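Local coordinates for spore germination protein B3 (Bacillus subtilis subsp. subtilis, PDB 3N54) that takes part in the germination response of spores to the mixture of L-asparagine, glucose, fructose and potassium ions, as a lipoprotein component of a germinant receptor, at residues F280-E285 and Y336-F340. Numbering follows the deposited sequence.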
# COMPACT_ATOMS: atom_id res chain seq x y z
N PHE A 280 -13.75 7.58 -23.83
CA PHE A 280 -13.39 6.92 -22.57
C PHE A 280 -12.12 6.09 -22.72
O PHE A 280 -11.26 6.11 -21.85
CB PHE A 280 -14.52 6.01 -22.08
CG PHE A 280 -15.79 6.74 -21.71
CD1 PHE A 280 -15.79 7.73 -20.74
CD2 PHE A 280 -17.00 6.39 -22.30
CE1 PHE A 280 -16.96 8.39 -20.39
CE2 PHE A 280 -18.18 7.03 -21.94
CZ PHE A 280 -18.15 8.04 -20.99
N GLU A 281 -12.03 5.35 -23.83
CA GLU A 281 -10.87 4.51 -24.12
C GLU A 281 -9.58 5.32 -24.18
O GLU A 281 -8.59 4.96 -23.55
CB GLU A 281 -11.06 3.77 -25.45
CG GLU A 281 -12.04 2.61 -25.40
CD GLU A 281 -12.58 2.23 -26.77
OE1 GLU A 281 -12.00 2.65 -27.80
OE2 GLU A 281 -13.60 1.51 -26.82
N LYS A 282 -9.61 6.40 -24.95
CA LYS A 282 -8.44 7.27 -25.11
C LYS A 282 -8.01 7.89 -23.78
O LYS A 282 -6.82 8.05 -23.53
CB LYS A 282 -8.70 8.37 -26.15
CG LYS A 282 -8.64 7.90 -27.60
CD LYS A 282 -8.85 9.06 -28.57
CE LYS A 282 -8.43 8.70 -29.98
NZ LYS A 282 -8.51 9.86 -30.91
N LYS A 283 -8.98 8.25 -22.94
CA LYS A 283 -8.67 8.83 -21.64
C LYS A 283 -7.92 7.83 -20.76
O LYS A 283 -6.90 8.16 -20.16
CB LYS A 283 -9.94 9.33 -20.93
CG LYS A 283 -9.67 9.82 -19.51
CD LYS A 283 -10.82 10.62 -18.94
CE LYS A 283 -10.62 10.90 -17.46
NZ LYS A 283 -9.27 11.46 -17.14
N LEU A 284 -8.42 6.60 -20.68
CA LEU A 284 -7.76 5.57 -19.88
C LEU A 284 -6.32 5.40 -20.37
O LEU A 284 -5.39 5.29 -19.56
CB LEU A 284 -8.51 4.24 -19.95
CG LEU A 284 -8.01 3.11 -19.05
CD1 LEU A 284 -8.11 3.49 -17.59
CD2 LEU A 284 -8.79 1.81 -19.30
N GLU A 285 -6.15 5.38 -21.68
CA GLU A 285 -4.83 5.19 -22.28
C GLU A 285 -3.86 6.29 -21.89
O GLU A 285 -2.74 6.01 -21.46
CB GLU A 285 -4.92 5.11 -23.80
CG GLU A 285 -3.58 4.83 -24.45
CD GLU A 285 -3.69 4.37 -25.88
OE1 GLU A 285 -4.57 4.85 -26.61
OE2 GLU A 285 -2.87 3.51 -26.27
N TYR A 336 -1.20 -0.53 -25.85
CA TYR A 336 -2.51 -0.78 -25.26
C TYR A 336 -3.58 -0.96 -26.32
O TYR A 336 -3.54 -0.34 -27.38
CB TYR A 336 -2.89 0.39 -24.35
CG TYR A 336 -1.84 0.70 -23.30
CD1 TYR A 336 -1.88 0.10 -22.05
CD2 TYR A 336 -0.79 1.57 -23.58
CE1 TYR A 336 -0.91 0.38 -21.09
CE2 TYR A 336 0.18 1.85 -22.63
CZ TYR A 336 0.12 1.25 -21.38
OH TYR A 336 1.08 1.53 -20.44
N ASP A 337 -4.53 -1.84 -26.03
CA ASP A 337 -5.69 -2.04 -26.87
C ASP A 337 -6.89 -2.00 -25.94
O ASP A 337 -7.23 -2.99 -25.29
CB ASP A 337 -5.60 -3.37 -27.63
CG ASP A 337 -6.76 -3.57 -28.61
OD1 ASP A 337 -6.55 -4.27 -29.62
OD2 ASP A 337 -7.87 -3.04 -28.38
N ILE A 338 -7.52 -0.84 -25.85
CA ILE A 338 -8.61 -0.63 -24.91
C ILE A 338 -9.94 -0.59 -25.65
O ILE A 338 -10.10 0.17 -26.60
CB ILE A 338 -8.39 0.67 -24.12
CG1 ILE A 338 -6.99 0.66 -23.48
CG2 ILE A 338 -9.46 0.83 -23.06
CD1 ILE A 338 -6.69 1.86 -22.62
N SER A 339 -10.88 -1.41 -25.20
CA SER A 339 -12.19 -1.50 -25.82
C SER A 339 -13.29 -1.41 -24.77
O SER A 339 -13.41 -2.27 -23.90
CB SER A 339 -12.31 -2.82 -26.59
OG SER A 339 -13.58 -2.92 -27.22
N PHE A 340 -14.08 -0.34 -24.84
CA PHE A 340 -15.17 -0.10 -23.91
C PHE A 340 -16.48 -0.43 -24.61
O PHE A 340 -16.58 -0.33 -25.83
CB PHE A 340 -15.17 1.36 -23.44
CG PHE A 340 -14.20 1.66 -22.32
CD1 PHE A 340 -12.95 1.04 -22.24
CD2 PHE A 340 -14.54 2.60 -21.36
CE1 PHE A 340 -12.08 1.35 -21.20
CE2 PHE A 340 -13.67 2.91 -20.32
CZ PHE A 340 -12.44 2.28 -20.25
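This is a helix-on-sheet contact in the C-terminal part of GerBC: helix 271-299 lies across one face of a four-stranded mixed sheet and here meets strand 333-342, one of its two edge strands. The two short axes approach to 8.0 Å and run roughly antiparallel, at 142°. Alternation along the strand sends the CA-to-CB bonds of Y336, I338 and F340 toward the helix. The F340 ring lies with one face against the helix backbone at F280 C and E281 CA; F340 CD2 is 3.5 Å from F280 CB. L284 CD2 reaches the edge of that ring, 3.8 Å from F340 CZ, and packs 3.9 Å from I338 CD1. I338 CD1 also sits 3.7 Å from E285 N, and E285 OE2 is 3.7 Å from Y336 CB. One hydrogen bond crosses at the edge of the sheet: F340 N donates to E281 OE2 (2.8 Å, nearly linear), so a glutamate takes up an edge-strand amide that faces no further strand of this chain. On the strand's other side, D337 and S339 pair through their backbones with strand 245-258. F227 and W206 meet the F340 ring, L284 continues onto helix 198-208 and M216 of strand 215-220, and Y336 touches V288 and M292 farther along the long helix.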